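Long-range contacts in RNA-dependent RNA polymerase (Dera Ghazi Khan orthonairovirus, PDB 6DX2), which probably copies the viral genome when full-length, and is here its viral OTU domain, a deubiquitinating cysteine protease: residues A[21-26]-A[125-130]; A[45-50]-A[142-147]. One frame throughout, in Å; residues are numbered along the deposited sequence.

How the contacts relate
From the N terminus, the chain leaves strand 18-21 through residues 21-26, then enters helix 42-52, which carries residues 45-50. It passes through the helical part and strand 116-121 before reaching 125-130. There contact 1 closes a loop of 98 residues. The next strand, 142-147, returns to the helix, and contact 2 closes a loop of 91 residues. The two loops cross, because the segments alternate along the chain. Contact 1 ties the N-terminal region to strand 127-133, while contact 2 packs helix 42-52 on the same mixed sheet. Their centres lie about 16 Å apart. A salt bridge joins them directly, with Glu125 OE1 3.0 Å from Lys145 NZ.

Contact 1: A[21-26]-A[125-130]; sequences SEQRFN and ENVVTA
Two backbone bridges, Ser21 with Ala130 and Asn26 with Asn126, join the end of strand 18-21 and its following loop to residues 125-130. Between them Arg24 and Phe25 pack on Val127. Ser21 N donates to Ala130 O at 3.0 Å. Across this antiparallel hydrogen-bonded pair, water 1 links the other two groups, taking the Ala130 N-H and donating to Ser21 O at 2.6 Å. The same water accepts from Arg24 NH2, and Arg24 NH1 also donates to Ser21 O at 2.8 Å. One face of the Arg24 guanidinium covers Val128 O, 3.0 Å from CZ. The N-H groups are poorly aimed at this oxygen and make no hydrogen bond to it. Val128 and Thr129 together sit opposite the single residue Glu120, a classic beta bulge. As in other nairoviral OTU domains, N-terminal strands extend the central sheet here. Val127 CG1 is anti to its backbone N (chi1 -180°) and lies 3.6 Å from Arg24 NH1. Val127 N bonds to Phe25 O at 3.0 Å, almost straight (173°). Val127 CG2 lies over one Phe25 ring face, 4.0 Å from the centroid, a CH-pi contact. The ring also meets Tyr30 and Trp119. Phe25 N is buried without a partner. Asn26 ND2 donates to Asn126 OD1 at 3.1 Å, from above that carbonyl plane, the amides turned 83° apart; it also binds Ser124 O.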
# COMPACT_ATOMS: atom_id res chain seq x y z
N SER A 21 -13.24 3.06 2.66
CA SER A 21 -14.34 2.16 2.96
C SER A 21 -14.48 2.06 4.47
O SER A 21 -13.48 1.96 5.19
CB SER A 21 -14.14 0.78 2.35
OG SER A 21 -15.35 0.04 2.52
N GLU A 22 -15.73 2.13 4.90
CA GLU A 22 -16.13 2.05 6.30
C GLU A 22 -16.50 0.64 6.72
O GLU A 22 -16.64 0.40 7.92
CB GLU A 22 -17.34 2.97 6.55
CG GLU A 22 -17.13 4.43 6.17
CD GLU A 22 -18.01 5.36 6.98
OE1 GLU A 22 -17.99 5.25 8.22
OE2 GLU A 22 -18.73 6.19 6.38
N GLN A 23 -16.71 -0.27 5.78
CA GLN A 23 -16.89 -1.69 6.05
C GLN A 23 -15.98 -2.14 7.18
O GLN A 23 -14.80 -1.78 7.25
CB GLN A 23 -16.61 -2.46 4.75
CG GLN A 23 -15.24 -3.13 4.63
CD GLN A 23 -14.06 -2.17 4.76
OE1 GLN A 23 -14.22 -0.97 4.62
NE2 GLN A 23 -12.91 -2.69 5.13
N ARG A 24 -16.53 -2.87 8.14
CA ARG A 24 -15.69 -3.37 9.22
C ARG A 24 -15.95 -4.86 9.39
O ARG A 24 -17.08 -5.27 9.67
CB ARG A 24 -15.93 -2.60 10.52
CG ARG A 24 -15.79 -1.09 10.40
CD ARG A 24 -14.39 -0.62 10.00
NE ARG A 24 -14.35 0.81 9.72
CZ ARG A 24 -13.84 1.37 8.62
NH1 ARG A 24 -13.30 0.61 7.67
NH2 ARG A 24 -13.86 2.69 8.46
N PHE A 25 -14.89 -5.65 9.21
CA PHE A 25 -14.95 -7.11 9.26
C PHE A 25 -13.57 -7.57 9.72
O PHE A 25 -12.62 -6.79 9.78
CB PHE A 25 -15.27 -7.71 7.88
CG PHE A 25 -14.26 -7.34 6.82
CD1 PHE A 25 -14.27 -6.08 6.23
CD2 PHE A 25 -13.26 -8.21 6.45
CE1 PHE A 25 -13.35 -5.75 5.27
CE2 PHE A 25 -12.33 -7.86 5.51
CZ PHE A 25 -12.36 -6.66 4.92
N ASN A 26 -13.44 -8.87 9.92
CA ASN A 26 -12.15 -9.43 10.28
C ASN A 26 -11.38 -9.87 9.03
O ASN A 26 -11.84 -10.75 8.28
CB ASN A 26 -12.29 -10.59 11.26
CG ASN A 26 -10.96 -10.90 11.87
OD1 ASN A 26 -10.19 -11.64 11.29
ND2 ASN A 26 -10.64 -10.25 13.01
N GLU A 125 -7.14 -7.85 14.36
CA GLU A 125 -7.23 -7.96 12.89
C GLU A 125 -8.56 -7.47 12.35
O GLU A 125 -8.92 -7.76 11.19
CB GLU A 125 -6.95 -9.39 12.41
CG GLU A 125 -5.80 -10.09 13.14
CD GLU A 125 -4.44 -9.58 12.71
OE1 GLU A 125 -4.36 -8.87 11.70
OE2 GLU A 125 -3.45 -9.90 13.40
N ASN A 126 -9.28 -6.68 13.12
CA ASN A 126 -10.48 -6.05 12.59
C ASN A 126 -10.09 -4.80 11.81
O ASN A 126 -9.25 -4.01 12.27
CB ASN A 126 -11.43 -5.68 13.71
CG ASN A 126 -11.84 -6.89 14.52
OD1 ASN A 126 -12.35 -7.86 13.96
ND2 ASN A 126 -11.59 -6.86 15.82
N VAL A 127 -10.71 -4.61 10.63
CA VAL A 127 -10.49 -3.39 9.88
C VAL A 127 -10.94 -2.20 10.70
O VAL A 127 -12.03 -2.20 11.30
CB VAL A 127 -11.24 -3.40 8.54
CG1 VAL A 127 -10.96 -2.09 7.80
CG2 VAL A 127 -10.73 -4.52 7.68
N VAL A 128 -10.08 -1.18 10.76
CA VAL A 128 -10.42 0.11 11.35
C VAL A 128 -10.60 1.17 10.27
O VAL A 128 -11.50 2.01 10.36
CB VAL A 128 -9.37 0.55 12.39
CG1 VAL A 128 -9.91 1.74 13.19
CG2 VAL A 128 -9.11 -0.57 13.35
N THR A 129 -9.75 1.16 9.25
CA THR A 129 -9.89 2.02 8.09
C THR A 129 -9.44 1.20 6.88
O THR A 129 -8.53 0.38 6.99
CB THR A 129 -9.04 3.31 8.19
OG1 THR A 129 -7.66 3.00 7.97
CG2 THR A 129 -9.14 3.99 9.55
N ALA A 130 -10.06 1.43 5.71
CA ALA A 130 -9.50 0.87 4.48
C ALA A 130 -9.38 1.97 3.45
O ALA A 130 -10.32 2.76 3.26
CB ALA A 130 -10.31 -0.26 3.89
O HOH W 1 -11.97 3.67 6.34

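Contact 2: A[45-50]-A[142-147]; sequences YSVSFL and LNLKLC
Leu50 and Leu142 bury the most surface in this helix-on-sheet contact of the OTU domain, followed by Leu144. Helix 42-52 lies against strand 142-147, and the short axes approach to 8.9 Å at 144°. In the OTU family and other clan CA peptidases, a helix that starts at the catalytic cysteine packs against the sheet. Helix 42-52 begins at Cys42, a position consistent with the cysteine nucleophile of the family. Leu50 CD1 does most of the touching. It is anti to CA (chi2 172°), which extends this branch toward the strand. It meets Leu142 CB at 3.9 Å and the backbone Asn143 O at 3.7 Å. It also touches Leu144 CD2. The Leu50 and Leu142 side chains lie alongside and point opposite ways; Leu142 CD2 is 4.0 Å from Leu50 CB. The other branch of Leu142 goes to a different partner: its CD1 meets Val47 CG1 at 3.7 Å, and these two side chains cross at about a right angle. Leu144 CD1 lies near Val47 CG2. No hydrogen bond crosses the interface. Instead the backbones of Leu142 and Leu144 both hydrogen-bond to Ile117 of the parallel strand 116-121, while helix 58-71 touches Val47 through Ile61. Ser46 turns its polar end back to the helix, OG bonding to Cys42 O, and gives only CB to the strand, 3.8 Å from Leu144 CD2.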
# COMPACT_ATOMS: atom_id res chain seq x y z
N TYR A 45 9.08 -4.81 1.46
CA TYR A 45 9.08 -6.28 1.48
C TYR A 45 7.72 -6.79 1.08
O TYR A 45 7.60 -7.78 0.35
CB TYR A 45 9.36 -6.82 2.86
CG TYR A 45 10.76 -6.57 3.41
CD1 TYR A 45 11.84 -6.20 2.56
CD2 TYR A 45 10.96 -6.54 4.79
CE1 TYR A 45 13.14 -5.94 3.10
CE2 TYR A 45 12.20 -6.24 5.32
CZ TYR A 45 13.28 -5.94 4.48
OH TYR A 45 14.51 -5.65 5.03
N SER A 46 6.67 -6.15 1.62
CA SER A 46 5.32 -6.65 1.42
C SER A 46 4.90 -6.52 -0.03
O SER A 46 4.31 -7.47 -0.59
CB SER A 46 4.37 -5.89 2.34
OG SER A 46 4.60 -6.25 3.69
N VAL A 47 5.15 -5.35 -0.62
CA VAL A 47 4.82 -5.15 -2.03
C VAL A 47 5.63 -6.10 -2.90
O VAL A 47 5.09 -6.75 -3.81
CB VAL A 47 5.07 -3.69 -2.42
CG1 VAL A 47 5.05 -3.54 -3.96
CG2 VAL A 47 3.99 -2.88 -1.75
N SER A 48 6.93 -6.28 -2.57
CA SER A 48 7.73 -7.21 -3.35
C SER A 48 7.15 -8.63 -3.23
O SER A 48 7.08 -9.37 -4.22
CB SER A 48 9.19 -7.19 -2.88
OG SER A 48 10.02 -8.04 -3.66
N PHE A 49 6.75 -9.03 -2.02
CA PHE A 49 6.20 -10.38 -1.87
C PHE A 49 4.99 -10.58 -2.77
O PHE A 49 4.85 -11.64 -3.40
CB PHE A 49 5.78 -10.65 -0.42
CG PHE A 49 5.29 -12.09 -0.24
CD1 PHE A 49 6.19 -13.13 -0.22
CD2 PHE A 49 3.93 -12.37 -0.21
CE1 PHE A 49 5.76 -14.48 -0.08
CE2 PHE A 49 3.50 -13.70 -0.09
CZ PHE A 49 4.42 -14.73 -0.02
N LEU A 50 4.11 -9.58 -2.82
CA LEU A 50 2.88 -9.71 -3.59
C LEU A 50 3.13 -9.66 -5.09
O LEU A 50 2.37 -10.29 -5.85
CB LEU A 50 1.88 -8.66 -3.18
CG LEU A 50 1.34 -8.90 -1.76
CD1 LEU A 50 0.52 -7.74 -1.34
CD2 LEU A 50 0.48 -10.20 -1.67
N LEU A 142 -2.93 -5.18 -4.55
CA LEU A 142 -1.99 -5.52 -3.48
C LEU A 142 -2.63 -5.09 -2.18
O LEU A 142 -2.72 -3.89 -1.88
CB LEU A 142 -0.63 -4.87 -3.67
CG LEU A 142 0.09 -4.90 -5.00
CD1 LEU A 142 1.57 -4.52 -4.78
CD2 LEU A 142 0.03 -6.15 -5.70
N ASN A 143 -3.03 -6.08 -1.39
CA ASN A 143 -3.71 -5.88 -0.13
C ASN A 143 -2.67 -5.91 0.96
O ASN A 143 -2.04 -6.95 1.15
CB ASN A 143 -4.75 -6.98 0.07
CG ASN A 143 -5.90 -6.81 -0.89
OD1 ASN A 143 -6.65 -5.87 -0.75
ND2 ASN A 143 -5.89 -7.56 -1.99
N LEU A 144 -2.58 -4.82 1.72
CA LEU A 144 -1.58 -4.69 2.79
C LEU A 144 -2.30 -4.52 4.10
O LEU A 144 -3.24 -3.72 4.18
CB LEU A 144 -0.69 -3.44 2.53
CG LEU A 144 0.08 -3.49 1.20
CD1 LEU A 144 0.92 -2.23 1.11
CD2 LEU A 144 1.01 -4.74 1.10
N LYS A 145 -1.84 -5.26 5.10
CA LYS A 145 -2.36 -5.14 6.45
C LYS A 145 -1.45 -4.23 7.23
O LYS A 145 -0.25 -4.52 7.38
CB LYS A 145 -2.47 -6.49 7.12
CG LYS A 145 -3.10 -6.46 8.51
CD LYS A 145 -3.24 -7.89 9.09
CE LYS A 145 -1.93 -8.33 9.70
NZ LYS A 145 -1.97 -9.78 10.05
N LEU A 146 -2.02 -3.19 7.81
CA LEU A 146 -1.28 -2.28 8.68
C LEU A 146 -1.74 -2.55 10.08
O LEU A 146 -2.89 -2.25 10.43
CB LEU A 146 -1.60 -0.84 8.28
CG LEU A 146 -0.84 -0.30 7.08
CD1 LEU A 146 -0.96 -1.15 5.82
CD2 LEU A 146 -1.36 1.12 6.81
N CYS A 147 -0.85 -3.08 10.90
CA CYS A 147 -1.27 -3.50 12.24
C CYS A 147 -0.11 -3.26 13.19
O CYS A 147 1.00 -3.72 12.94
CB CYS A 147 -1.69 -4.98 12.23
SG CYS A 147 -2.50 -5.50 13.78